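Local coordinates for protein pectate lyase/Amb allergen (Acidovorax citrulli, PDB 4HWV) that probably cleaves pectate, the polygalacturonate of plant cell walls, as a calcium-binding lyase of polysaccharide lyase family 1, at residues 240-245 / 293-298; 327-332 / 349-354; 22-27 / 289-294; 18-23 / 166-171; 321-326 / 343-348. All coordinates share one frame; numbering follows the deposited sequence.

Contact 1: residues 240-245 / 293-298; sequences DHNTFS and SNNHFH
D240 OD1 is gripped by two donors from 293-298: the hydroxyl OG of S293 at 2.7 Å, on the anti lone pair, and the amide ND2 of N294 at 2.8 Å, nearly along the C-O bond. The other carboxylate oxygen, OD2, takes ND1 of H241 from above the carboxylate plane and also forms a salt bridge with R198, so both oxygens of this buried acid are engaged. CB of N294 lies 3.7 Å from the centroid of the H241 ring, over its face. At the turn, N295 OD1 accepts from the backbone N of N242 at 2.9 Å and, over a longer and more bent path, from N242 ND2 at 3.3 Å; the two amides run side by side with planes 11° apart. The backbone N of N295 donates to N329 OD1, which repeats the pattern on the next coil, and N242 OD1 accepts from the backbone N of I200. H296 N donates to N242 O, F244 N to H296 O and H298 N to F244 O. On the face opposite T243 and H296, CD1 of F244 meets CE1 of F297 at 3.3 Å. Aligned, hydrogen-bonded asparagines beside offset, barely overlapping phenylalanines mark a turn of the right-handed parallel beta-helix, as in other pectate lyases.

Contact 2: residues 327-332 / 349-354; sequences HGNHFQ and YNNYYE
H327 lays its CB over the centre of the Y349 ring, 3.3 Å from the centroid, while its imidazole, near parallel to that ring, slides outward until OH of Y349 sits over the imidazole face near the rim. Both CG atoms lie between backbone N and carbonyl carbon, which sends the two side chains the same way; NE2 of H327 bonds to T24. Past the turn, OD1 of N351 receives the backbone N and ND2 of N329, both at 3.0 Å, with the two amide planes only 3° apart. N329 in turn uses OD1 for N295 and ND2 for L292 in the preceding coil. H330 NE2 donates to OE1 of E354 at 2.7 Å, the acceptor almost in the ring plane, and this tie may hold the imidazole's rotation beside the Y352 ring, whose plane is 8° away. On the reverse face CD2 of F331 comes over the Y353 ring, 3.3 Å from CE2, with the planes at 50°. CE2 of F331 also touches CB of N351, at 3.4 Å. Asparagines aligned at the turn, F331 beside Y353 on one face and histidine-tyrosine pairs on the other show how like side chains line up on successive coils of a right-handed parallel beta-helix.

Contact 3: residues 22-27 / 289-294; sequences GATGWA and YVTLSN
T291 OG1 carries the tight part of this contact, wedged into the bend of 22-27. It donates to the carbonyl O of T24 at 2.6 Å and accepts from the backbone N of A27 at 3.1 Å, the latter bond nearly straight at 168°. One hydroxyl thereby joins two backbone groups three residues apart, across the start of the short 3-10 turn at W26 and A27. The torsion that sets OG1 beside the backbone N of T291 (chi1 -67°) points it into this bend, and CB of A27 closes over it at 3.5 Å. G25 passes close by with no side chain; a beta carbon there would collide with the T291 hydroxyl. The neighbouring N of W26 bonds instead to T325 OG1.

Packing is looser at the aromatic end. CE3 of W26 approaches CE1 of Y289 at 3.7 Å, the rings inclined at 64° and their centroids 5.8 Å apart, and CD1 of Y289 reaches the W26 carbonyl O at 3.4 Å. Y289 is partly exposed, as is T24, whose OG1 stands 3.9 Å from CG2 of T291 and bonds to H327.

The N-terminal loop therefore lies across the outer side of strand 290-293, between strand 237-240, where W238 touches T291, and strand 324-327, which supplies T325; F459 and Y460 meet W26 from a later loop.

Contact 4: residues 18-23 / 166-171; sequences IDSLGA and NTSLLG
S20 and S168 meet hydroxyl to hydroxyl, and this is the polar link between the two segments: OG of S20 lies 2.6 Å from OG of S168 in a short hydrogen bond. Both hydroxyls sit beside their own backbone N, anti to the carbonyl carbon (chi1 -58° and -67°), and both serines direct CB toward the opposite segment, so two short side chains bridge alpha carbons 6.7 Å apart. S168 OG has a further hydrogen-bond partner in the backbone N of G36, which places it between two pieces of the N-terminal region.

Van der Waals contact belongs to L170, two residues further along the same strand and on the same face, whose methyls meet backbone carbonyls. Its CD1 lies 3.5 Å from the carbonyl O of I18, and CD2 is 3.9 Å from the carbonyl O of D19. CD1 also stands 3.8 Å from OG of S20, so the leucine tip borders the serine pair. The apolar side-chain pair is slacker, CG2 of I18 to CB of L170 measuring 4.2 Å.

The carbonyls that L170 touches take their hydrogen bonds from arginines: I18 O from R82 and D19 O from R198, on the strands flanking 167-171. The small apolar share suggests that the irregular chain is fixed on the beta-helix coil mainly by polar bonds, those of the buried hydroxyl pair and of the arginines.

Contact 5: residues 321-326 / 343-348; sequences MLKVTF and YGMVHL
Y343 begins the second segment with its CB 4.0 Å from CD1 of L322, the two side chains running alongside each other; its hydroxyl end departs to the carbonyl O of D310. G344 follows with its CA 3.3 Å from the L322 carbonyl O, an approach that a beta carbon would turn into a clash. At M345 the partner is K323: SD lies 4.0 Å from CE of the lysine, and the M345 carbonyl O accepts a weak, long bond from the backbone N of V324.

With V346 the chains settle into regular parallel pairing, the short strand axes 9° apart. Its CG2 nestles against CB of V324 at 4.1 Å, while CG1, anti to the backbone N (chi1 175°), reaches the edge of the F326 ring. H347 turns to the other face with T325. Its backbone N bonds to V324 O and its carbonyl O receives F326 N at 2.8 Å, so the residue both donates to and accepts from strand 324-327. The imidazole leans away from T325: ND1 bonds to Y460 OH, which T325 OG1 also meets, and NE2 to E380. L348 closes the segment on the V346 face, CD2 coming 3.9 Å from CD1 of F326 as the two side chains lie side by side.

Strand 324-327 is thus held between strand 290-293, where L292 touches V324 and F326, and strand 345-356, which passes the pairing on to strand 376-387.

Overall arrangement
Contacts 1, 2 and 5 join successive coils of one right-handed parallel beta-helix. Contact 5 runs straight into contact 2 along strand 345-356, with F326 O taking Y349 N at 2.9 Å, and contact 2 meets contact 1 where H296 NE2 approaches Q332 OE1 at 2.8 Å. Contacts 3 and 4 share G22 and A23 and lay the N-terminal segment across the outside of the helix, contact 4 on the earlier coil of strand 167-171 and contact 3 on strand 290-293; T24 OG1 reaches H327 NE2 of contact 2 at 2.7 Å. Calcium, bound by D227, D278 and D282, is about 12 Å from the side chains of F244 and L322, whereas contact 4 lies away from that site.

Contact 1: residues 240-245 / 293-298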
# COMPACT_ATOMS: atom_id res chain seq x y z
N ASP A 240 -2.62 16.17 -17.13
CA ASP A 240 -1.96 17.24 -16.40
C ASP A 240 -2.31 17.25 -14.91
O ASP A 240 -3.49 17.15 -14.54
CB ASP A 240 -2.37 18.59 -17.01
CG ASP A 240 -1.80 19.77 -16.24
OD1 ASP A 240 -0.59 20.07 -16.38
OD2 ASP A 240 -2.58 20.39 -15.48
N HIS A 241 -1.30 17.39 -14.05
CA HIS A 241 -1.55 17.56 -12.62
C HIS A 241 -2.33 16.38 -12.02
O HIS A 241 -3.25 16.57 -11.22
CB HIS A 241 -2.27 18.89 -12.32
CG HIS A 241 -1.36 20.07 -12.20
ND1 HIS A 241 -1.23 21.01 -13.20
CD2 HIS A 241 -0.59 20.50 -11.17
CE1 HIS A 241 -0.41 21.96 -12.79
NE2 HIS A 241 0.00 21.68 -11.57
N ASN A 242 -1.92 15.16 -12.38
CA ASN A 242 -2.48 13.96 -11.77
C ASN A 242 -1.37 13.25 -11.02
O ASN A 242 -0.18 13.55 -11.19
CB ASN A 242 -3.04 12.99 -12.83
CG ASN A 242 -4.06 13.65 -13.71
OD1 ASN A 242 -5.20 13.88 -13.29
ND2 ASN A 242 -3.67 13.96 -14.95
N THR A 243 -1.78 12.31 -10.17
CA THR A 243 -0.83 11.43 -9.50
C THR A 243 -1.16 10.00 -9.92
O THR A 243 -2.34 9.66 -10.06
CB THR A 243 -0.93 11.62 -7.98
OG1 THR A 243 -0.55 12.97 -7.69
CG2 THR A 243 -0.02 10.65 -7.21
N PHE A 244 -0.13 9.18 -10.15
CA PHE A 244 -0.31 7.78 -10.58
C PHE A 244 0.64 6.92 -9.77
O PHE A 244 1.80 7.28 -9.60
CB PHE A 244 0.12 7.60 -12.03
CG PHE A 244 -0.67 8.39 -13.03
CD1 PHE A 244 -0.37 9.72 -13.31
CD2 PHE A 244 -1.68 7.78 -13.77
CE1 PHE A 244 -1.09 10.42 -14.27
CE2 PHE A 244 -2.39 8.47 -14.73
CZ PHE A 244 -2.10 9.79 -14.97
N SER A 245 0.17 5.75 -9.32
CA SER A 245 1.02 4.82 -8.58
C SER A 245 0.39 3.44 -8.54
O SER A 245 -0.76 3.26 -8.95
CB SER A 245 1.23 5.28 -7.14
OG SER A 245 0.05 5.08 -6.40
N SER A 293 1.97 16.46 -18.41
CA SER A 293 2.62 17.60 -17.78
C SER A 293 2.29 17.66 -16.29
O SER A 293 1.15 17.39 -15.88
CB SER A 293 2.18 18.90 -18.46
OG SER A 293 0.76 19.00 -18.49
N ASN A 294 3.29 18.00 -15.48
CA ASN A 294 3.06 18.35 -14.08
C ASN A 294 2.41 17.24 -13.27
O ASN A 294 1.65 17.51 -12.34
CB ASN A 294 2.20 19.63 -13.99
CG ASN A 294 2.73 20.74 -14.87
OD1 ASN A 294 3.92 21.09 -14.78
ND2 ASN A 294 1.87 21.30 -15.73
N ASN A 295 2.70 15.99 -13.62
CA ASN A 295 2.15 14.83 -12.89
C ASN A 295 3.18 14.28 -11.91
O ASN A 295 4.37 14.52 -12.05
CB ASN A 295 1.77 13.68 -13.84
CG ASN A 295 0.78 14.10 -14.90
OD1 ASN A 295 -0.42 14.24 -14.63
ND2 ASN A 295 1.26 14.27 -16.12
N HIS A 296 2.69 13.54 -10.91
CA HIS A 296 3.54 12.79 -10.00
C HIS A 296 3.30 11.30 -10.26
O HIS A 296 2.22 10.79 -9.98
CB HIS A 296 3.16 13.13 -8.56
CG HIS A 296 4.00 12.45 -7.53
ND1 HIS A 296 3.63 12.38 -6.20
CD2 HIS A 296 5.20 11.81 -7.61
CE1 HIS A 296 4.57 11.76 -5.51
NE2 HIS A 296 5.53 11.40 -6.34
N PHE A 297 4.30 10.63 -10.82
CA PHE A 297 4.23 9.19 -11.07
C PHE A 297 5.14 8.52 -10.07
O PHE A 297 6.30 8.88 -9.99
CB PHE A 297 4.77 8.84 -12.47
CG PHE A 297 4.06 9.53 -13.61
CD1 PHE A 297 2.91 8.98 -14.17
CD2 PHE A 297 4.56 10.70 -14.16
CE1 PHE A 297 2.27 9.59 -15.24
CE2 PHE A 297 3.92 11.32 -15.24
CZ PHE A 297 2.77 10.76 -15.78
N HIS A 298 4.63 7.56 -9.31
CA HIS A 298 5.49 6.93 -8.31
C HIS A 298 5.16 5.49 -8.05
O HIS A 298 4.01 5.07 -8.18
CB HIS A 298 5.53 7.75 -6.99
CG HIS A 298 4.23 7.78 -6.22
ND1 HIS A 298 3.93 6.86 -5.23
CD2 HIS A 298 3.20 8.66 -6.24
CE1 HIS A 298 2.76 7.17 -4.69
NE2 HIS A 298 2.29 8.25 -5.29
O HOH W 1 1.11 13.37 -5.56

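Contact 2: residues 327-332 / 349-354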
# COMPACT_ATOMS: atom_id res chain seq x y z
N HIS A 327 6.65 16.79 -19.61
CA HIS A 327 7.38 17.85 -18.94
C HIS A 327 6.83 18.16 -17.56
O HIS A 327 5.63 18.06 -17.32
CB HIS A 327 7.50 19.13 -19.81
CG HIS A 327 6.24 19.92 -19.96
ND1 HIS A 327 5.85 20.88 -19.05
CD2 HIS A 327 5.31 19.94 -20.94
CE1 HIS A 327 4.73 21.46 -19.47
NE2 HIS A 327 4.38 20.90 -20.61
N GLY A 328 7.74 18.55 -16.67
CA GLY A 328 7.36 18.97 -15.33
C GLY A 328 6.92 17.83 -14.44
O GLY A 328 6.32 18.06 -13.39
N ASN A 329 7.20 16.59 -14.83
CA ASN A 329 6.75 15.46 -14.04
C ASN A 329 7.78 15.04 -13.00
O ASN A 329 8.99 15.25 -13.19
CB ASN A 329 6.44 14.25 -14.94
CG ASN A 329 5.41 14.57 -16.02
OD1 ASN A 329 4.23 14.76 -15.72
ND2 ASN A 329 5.85 14.63 -17.27
N HIS A 330 7.27 14.45 -11.92
CA HIS A 330 8.09 13.78 -10.93
C HIS A 330 7.98 12.29 -11.22
O HIS A 330 6.90 11.71 -11.12
CB HIS A 330 7.56 14.11 -9.53
CG HIS A 330 8.47 13.73 -8.41
ND1 HIS A 330 8.10 13.90 -7.09
CD2 HIS A 330 9.74 13.25 -8.39
CE1 HIS A 330 9.09 13.51 -6.31
NE2 HIS A 330 10.10 13.11 -7.07
N PHE A 331 9.10 11.68 -11.61
CA PHE A 331 9.19 10.25 -11.90
C PHE A 331 9.90 9.61 -10.71
O PHE A 331 11.14 9.57 -10.68
CB PHE A 331 10.02 10.01 -13.17
CG PHE A 331 9.43 10.58 -14.45
CD1 PHE A 331 8.10 10.37 -14.83
CD2 PHE A 331 10.26 11.29 -15.31
CE1 PHE A 331 7.62 10.88 -16.03
CE2 PHE A 331 9.79 11.79 -16.52
CZ PHE A 331 8.48 11.57 -16.90
N GLN A 332 9.14 9.15 -9.72
CA GLN A 332 9.71 8.73 -8.44
C GLN A 332 9.51 7.25 -8.20
O GLN A 332 8.41 6.73 -8.35
CB GLN A 332 9.05 9.53 -7.31
CG GLN A 332 9.58 9.20 -5.92
CD GLN A 332 8.94 10.02 -4.83
OE1 GLN A 332 7.83 10.52 -4.97
NE2 GLN A 332 9.62 10.13 -3.70
N TYR A 349 11.24 17.06 -21.20
CA TYR A 349 11.96 18.19 -20.66
C TYR A 349 11.54 18.57 -19.25
O TYR A 349 10.38 18.44 -18.89
CB TYR A 349 11.90 19.42 -21.60
CG TYR A 349 10.58 20.14 -21.77
CD1 TYR A 349 9.63 19.72 -22.71
CD2 TYR A 349 10.29 21.30 -21.05
CE1 TYR A 349 8.45 20.43 -22.91
CE2 TYR A 349 9.10 21.99 -21.23
CZ TYR A 349 8.20 21.56 -22.16
OH TYR A 349 7.01 22.25 -22.34
N ASN A 350 12.51 19.00 -18.45
CA ASN A 350 12.20 19.50 -17.11
C ASN A 350 11.40 18.49 -16.28
O ASN A 350 10.41 18.85 -15.63
CB ASN A 350 11.45 20.84 -17.15
CG ASN A 350 12.30 22.01 -17.64
OD1 ASN A 350 11.74 22.96 -18.16
ND2 ASN A 350 13.62 21.98 -17.40
N ASN A 351 11.82 17.23 -16.32
CA ASN A 351 11.28 16.24 -15.40
C ASN A 351 12.31 15.96 -14.30
O ASN A 351 13.50 16.18 -14.49
CB ASN A 351 10.95 14.94 -16.13
CG ASN A 351 9.98 15.17 -17.26
OD1 ASN A 351 8.79 15.40 -17.03
ND2 ASN A 351 10.49 15.16 -18.49
N TYR A 352 11.81 15.52 -13.14
CA TYR A 352 12.67 15.13 -12.03
C TYR A 352 12.50 13.64 -11.79
O TYR A 352 11.42 13.18 -11.40
CB TYR A 352 12.26 15.90 -10.77
CG TYR A 352 13.00 15.50 -9.51
CD1 TYR A 352 14.33 15.09 -9.54
CD2 TYR A 352 12.38 15.56 -8.28
CE1 TYR A 352 15.00 14.74 -8.39
CE2 TYR A 352 13.04 15.21 -7.11
CZ TYR A 352 14.35 14.80 -7.18
OH TYR A 352 15.03 14.47 -6.02
N TYR A 353 13.58 12.90 -12.04
CA TYR A 353 13.64 11.47 -11.77
C TYR A 353 14.28 11.28 -10.41
O TYR A 353 15.35 11.85 -10.13
CB TYR A 353 14.53 10.78 -12.79
CG TYR A 353 14.04 10.79 -14.22
CD1 TYR A 353 14.22 11.91 -15.05
CD2 TYR A 353 13.45 9.66 -14.77
CE1 TYR A 353 13.81 11.88 -16.38
CE2 TYR A 353 13.03 9.62 -16.08
CZ TYR A 353 13.22 10.72 -16.89
OH TYR A 353 12.81 10.69 -18.21
N GLU A 354 13.67 10.45 -9.57
CA GLU A 354 14.14 10.25 -8.21
C GLU A 354 13.95 8.80 -7.81
O GLU A 354 12.82 8.30 -7.75
CB GLU A 354 13.37 11.17 -7.25
CG GLU A 354 13.83 11.05 -5.80
CD GLU A 354 13.04 11.91 -4.82
OE1 GLU A 354 12.00 12.48 -5.20
OE2 GLU A 354 13.47 12.00 -3.65

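Contact 3: residues 22-27 / 289-294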
# COMPACT_ATOMS: atom_id res chain seq x y z
N GLY A 22 -4.90 24.92 -21.11
CA GLY A 22 -3.50 24.99 -20.72
C GLY A 22 -2.60 23.98 -21.40
O GLY A 22 -1.40 23.97 -21.14
N ALA A 23 -3.14 23.14 -22.27
CA ALA A 23 -2.32 22.14 -22.95
C ALA A 23 -1.11 22.77 -23.63
O ALA A 23 -1.20 23.82 -24.25
CB ALA A 23 -3.16 21.34 -23.95
N THR A 24 0.02 22.10 -23.47
CA THR A 24 1.29 22.48 -24.06
C THR A 24 1.85 21.29 -24.83
O THR A 24 1.24 20.22 -24.84
CB THR A 24 2.28 22.82 -22.93
OG1 THR A 24 2.24 21.76 -21.97
CG2 THR A 24 1.95 24.15 -22.27
N GLY A 25 3.02 21.46 -25.45
CA GLY A 25 3.67 20.34 -26.12
C GLY A 25 2.87 19.79 -27.29
O GLY A 25 2.12 20.51 -27.93
N TRP A 26 3.07 18.51 -27.61
CA TRP A 26 2.44 17.98 -28.79
C TRP A 26 0.90 18.06 -28.75
O TRP A 26 0.26 18.21 -29.78
CB TRP A 26 2.87 16.54 -28.99
CG TRP A 26 4.16 16.30 -29.73
CD1 TRP A 26 5.22 15.56 -29.29
CD2 TRP A 26 4.48 16.70 -31.08
NE1 TRP A 26 6.19 15.49 -30.26
CE2 TRP A 26 5.76 16.16 -31.38
CE3 TRP A 26 3.81 17.44 -32.07
CZ2 TRP A 26 6.38 16.35 -32.62
CZ3 TRP A 26 4.43 17.62 -33.30
CH2 TRP A 26 5.70 17.08 -33.56
N ALA A 27 0.31 17.98 -27.56
CA ALA A 27 -1.15 18.11 -27.43
C ALA A 27 -1.66 19.50 -27.88
O ALA A 27 -2.85 19.67 -28.13
CB ALA A 27 -1.61 17.83 -26.01
N TYR A 289 -0.20 12.98 -30.44
CA TYR A 289 -0.36 14.32 -29.88
C TYR A 289 -0.79 14.28 -28.40
O TYR A 289 -1.82 14.82 -28.01
CB TYR A 289 -1.31 15.18 -30.73
CG TYR A 289 -0.85 15.36 -32.16
CD1 TYR A 289 0.29 16.10 -32.47
CD2 TYR A 289 -1.55 14.80 -33.22
CE1 TYR A 289 0.71 16.27 -33.77
CE2 TYR A 289 -1.13 14.97 -34.53
CZ TYR A 289 0.01 15.70 -34.79
OH TYR A 289 0.43 15.88 -36.09
N VAL A 290 0.07 13.66 -27.59
CA VAL A 290 -0.21 13.48 -26.18
C VAL A 290 0.81 14.28 -25.39
O VAL A 290 2.01 14.21 -25.67
CB VAL A 290 -0.07 11.99 -25.80
CG1 VAL A 290 -0.39 11.76 -24.32
CG2 VAL A 290 -0.94 11.13 -26.72
N THR A 291 0.33 15.01 -24.39
CA THR A 291 1.23 15.68 -23.45
C THR A 291 0.91 15.24 -22.03
O THR A 291 -0.26 15.29 -21.61
CB THR A 291 1.12 17.21 -23.55
OG1 THR A 291 1.63 17.60 -24.83
CG2 THR A 291 1.93 17.90 -22.44
N LEU A 292 1.94 14.82 -21.30
CA LEU A 292 1.83 14.52 -19.88
C LEU A 292 2.65 15.58 -19.14
O LEU A 292 3.88 15.60 -19.26
CB LEU A 292 2.37 13.12 -19.57
CG LEU A 292 1.66 12.00 -20.33
CD1 LEU A 292 2.41 11.64 -21.61
CD2 LEU A 292 1.52 10.77 -19.45
N SER A 293 1.97 16.46 -18.41
CA SER A 293 2.62 17.60 -17.78
C SER A 293 2.29 17.66 -16.29
O SER A 293 1.15 17.39 -15.88
CB SER A 293 2.18 18.90 -18.46
OG SER A 293 0.76 19.00 -18.49
N ASN A 294 3.29 18.00 -15.48
CA ASN A 294 3.06 18.35 -14.08
C ASN A 294 2.41 17.24 -13.27
O ASN A 294 1.65 17.51 -12.34
CB ASN A 294 2.20 19.63 -13.99
CG ASN A 294 2.73 20.74 -14.87
OD1 ASN A 294 3.92 21.09 -14.78
ND2 ASN A 294 1.87 21.30 -15.73

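Contact 4: residues 18-23 / 166-171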
# COMPACT_ATOMS: atom_id res chain seq x y z
N ILE A 18 -11.81 24.10 -11.52
CA ILE A 18 -10.79 24.13 -12.56
C ILE A 18 -11.38 23.83 -13.95
O ILE A 18 -12.36 23.09 -14.07
CB ILE A 18 -9.63 23.14 -12.24
CG1 ILE A 18 -8.38 23.46 -13.06
CG2 ILE A 18 -10.06 21.68 -12.44
CD1 ILE A 18 -7.68 24.74 -12.66
N ASP A 19 -10.78 24.41 -14.98
CA ASP A 19 -11.21 24.13 -16.34
C ASP A 19 -10.21 23.26 -17.09
O ASP A 19 -9.40 22.58 -16.46
CB ASP A 19 -11.52 25.43 -17.09
CG ASP A 19 -10.31 26.33 -17.26
OD1 ASP A 19 -9.18 25.92 -16.98
OD2 ASP A 19 -10.50 27.46 -17.70
N SER A 20 -10.28 23.27 -18.42
CA SER A 20 -9.57 22.30 -19.23
C SER A 20 -8.52 22.92 -20.12
O SER A 20 -7.96 22.23 -20.96
CB SER A 20 -10.54 21.48 -20.08
OG SER A 20 -11.50 20.82 -19.25
N LEU A 21 -8.24 24.21 -19.92
CA LEU A 21 -7.28 24.92 -20.76
C LEU A 21 -5.87 24.87 -20.20
O LEU A 21 -5.67 24.77 -18.98
CB LEU A 21 -7.70 26.37 -20.91
CG LEU A 21 -9.06 26.47 -21.58
CD1 LEU A 21 -9.48 27.93 -21.65
CD2 LEU A 21 -9.02 25.86 -22.96
N GLY A 22 -4.90 24.92 -21.11
CA GLY A 22 -3.50 24.99 -20.72
C GLY A 22 -2.60 23.98 -21.40
O GLY A 22 -1.40 23.97 -21.14
N ALA A 23 -3.14 23.14 -22.27
CA ALA A 23 -2.32 22.14 -22.95
C ALA A 23 -1.11 22.77 -23.63
O ALA A 23 -1.20 23.82 -24.25
CB ALA A 23 -3.16 21.34 -23.95
N ASN A 166 -13.83 14.57 -26.87
CA ASN A 166 -14.26 15.83 -26.27
C ASN A 166 -14.65 15.67 -24.82
O ASN A 166 -15.70 16.13 -24.38
CB ASN A 166 -15.38 16.48 -27.09
CG ASN A 166 -15.02 16.66 -28.54
OD1 ASN A 166 -13.97 17.20 -28.86
ND2 ASN A 166 -15.89 16.21 -29.44
N THR A 167 -13.78 15.01 -24.06
CA THR A 167 -14.06 14.71 -22.67
C THR A 167 -13.02 15.31 -21.77
O THR A 167 -11.81 15.15 -22.00
CB THR A 167 -14.06 13.18 -22.46
OG1 THR A 167 -15.06 12.59 -23.29
CG2 THR A 167 -14.34 12.82 -20.99
N SER A 168 -13.48 15.98 -20.72
CA SER A 168 -12.63 16.35 -19.59
C SER A 168 -13.00 15.56 -18.35
O SER A 168 -14.18 15.49 -17.99
CB SER A 168 -12.76 17.84 -19.28
OG SER A 168 -12.24 18.60 -20.35
N LEU A 169 -11.99 14.95 -17.72
CA LEU A 169 -12.12 14.32 -16.42
C LEU A 169 -11.33 15.18 -15.46
O LEU A 169 -10.10 15.28 -15.59
CB LEU A 169 -11.57 12.89 -16.42
CG LEU A 169 -12.26 11.93 -17.38
CD1 LEU A 169 -11.50 10.61 -17.47
CD2 LEU A 169 -13.67 11.65 -16.95
N LEU A 170 -12.02 15.79 -14.49
CA LEU A 170 -11.40 16.81 -13.65
C LEU A 170 -11.66 16.46 -12.19
O LEU A 170 -12.80 16.45 -11.75
CB LEU A 170 -11.97 18.21 -13.97
CG LEU A 170 -11.78 18.68 -15.42
CD1 LEU A 170 -12.50 20.01 -15.63
CD2 LEU A 170 -10.32 18.80 -15.87
N GLY A 171 -10.61 16.11 -11.46
CA GLY A 171 -10.80 15.82 -10.05
C GLY A 171 -11.26 17.04 -9.26
O GLY A 171 -10.81 18.15 -9.53

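Contact 5: residues 321-326 / 343-348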
# COMPACT_ATOMS: atom_id res chain seq x y z
N MET A 321 2.86 8.35 -35.89
CA MET A 321 2.07 8.38 -34.66
C MET A 321 2.99 8.55 -33.45
O MET A 321 4.20 8.75 -33.59
CB MET A 321 1.30 7.05 -34.52
CG MET A 321 0.35 6.77 -35.69
SD MET A 321 -1.06 7.90 -35.66
CE MET A 321 -1.76 7.63 -37.29
N LEU A 322 2.41 8.47 -32.25
CA LEU A 322 3.19 8.37 -31.01
C LEU A 322 3.99 9.64 -30.71
O LEU A 322 5.07 9.57 -30.10
CB LEU A 322 4.07 7.12 -31.01
CG LEU A 322 3.36 5.82 -31.41
CD1 LEU A 322 4.37 4.67 -31.41
CD2 LEU A 322 2.15 5.47 -30.53
N LYS A 323 3.44 10.79 -31.08
CA LYS A 323 4.06 12.05 -30.69
C LYS A 323 3.65 12.40 -29.27
O LYS A 323 2.46 12.63 -29.01
CB LYS A 323 3.65 13.16 -31.65
CG LYS A 323 4.23 12.97 -33.06
CD LYS A 323 3.62 13.97 -34.04
CE LYS A 323 4.29 13.98 -35.42
NZ LYS A 323 4.18 12.65 -36.07
N VAL A 324 4.62 12.40 -28.35
CA VAL A 324 4.33 12.55 -26.93
C VAL A 324 5.32 13.53 -26.31
O VAL A 324 6.54 13.48 -26.60
CB VAL A 324 4.44 11.19 -26.18
CG1 VAL A 324 4.01 11.35 -24.73
CG2 VAL A 324 3.61 10.13 -26.86
N THR A 325 4.81 14.44 -25.48
CA THR A 325 5.65 15.34 -24.70
C THR A 325 5.47 15.05 -23.21
O THR A 325 4.34 14.96 -22.73
CB THR A 325 5.22 16.79 -24.93
OG1 THR A 325 5.28 17.11 -26.33
CG2 THR A 325 6.11 17.74 -24.13
N PHE A 326 6.58 14.90 -22.50
CA PHE A 326 6.57 14.78 -21.03
C PHE A 326 7.31 15.99 -20.46
O PHE A 326 8.49 16.16 -20.73
CB PHE A 326 7.37 13.57 -20.53
CG PHE A 326 6.78 12.22 -20.83
CD1 PHE A 326 6.99 11.59 -22.06
CD2 PHE A 326 6.09 11.53 -19.83
CE1 PHE A 326 6.51 10.31 -22.31
CE2 PHE A 326 5.60 10.24 -20.07
CZ PHE A 326 5.82 9.63 -21.32
N TYR A 343 9.30 4.38 -32.44
CA TYR A 343 8.56 5.00 -33.55
C TYR A 343 8.18 6.47 -33.40
O TYR A 343 8.16 7.17 -34.39
CB TYR A 343 7.36 4.14 -34.01
CG TYR A 343 7.87 2.91 -34.73
CD1 TYR A 343 8.44 3.00 -36.00
CD2 TYR A 343 7.87 1.67 -34.10
CE1 TYR A 343 8.97 1.89 -36.64
CE2 TYR A 343 8.40 0.55 -34.72
CZ TYR A 343 8.96 0.67 -35.99
OH TYR A 343 9.50 -0.42 -36.62
N GLY A 344 7.89 6.93 -32.18
CA GLY A 344 7.40 8.29 -31.99
C GLY A 344 8.47 9.36 -31.82
O GLY A 344 9.63 9.07 -31.51
N MET A 345 8.06 10.61 -32.03
CA MET A 345 8.87 11.78 -31.72
C MET A 345 8.51 12.24 -30.32
O MET A 345 7.44 12.80 -30.10
CB MET A 345 8.63 12.88 -32.75
CG MET A 345 8.97 12.38 -34.17
SD MET A 345 8.20 13.31 -35.50
CE MET A 345 9.19 14.75 -35.34
N VAL A 346 9.37 11.92 -29.36
CA VAL A 346 9.04 12.10 -27.94
C VAL A 346 10.01 13.08 -27.29
O VAL A 346 11.24 12.93 -27.38
CB VAL A 346 9.06 10.75 -27.22
CG1 VAL A 346 8.85 10.91 -25.71
CG2 VAL A 346 8.00 9.84 -27.81
N HIS A 347 9.44 14.11 -26.66
CA HIS A 347 10.19 15.18 -26.03
C HIS A 347 10.03 15.05 -24.52
O HIS A 347 8.90 15.03 -24.03
CB HIS A 347 9.60 16.51 -26.54
CG HIS A 347 10.30 17.74 -26.07
ND1 HIS A 347 9.68 18.98 -26.10
CD2 HIS A 347 11.56 17.97 -25.61
CE1 HIS A 347 10.52 19.91 -25.69
NE2 HIS A 347 11.67 19.33 -25.38
N LEU A 348 11.14 14.95 -23.80
CA LEU A 348 11.09 14.92 -22.32
C LEU A 348 11.90 16.10 -21.83
O LEU A 348 13.10 16.16 -22.06
CB LEU A 348 11.69 13.62 -21.75
CG LEU A 348 11.03 12.33 -22.25
CD1 LEU A 348 11.85 11.70 -23.37
CD2 LEU A 348 10.78 11.35 -21.10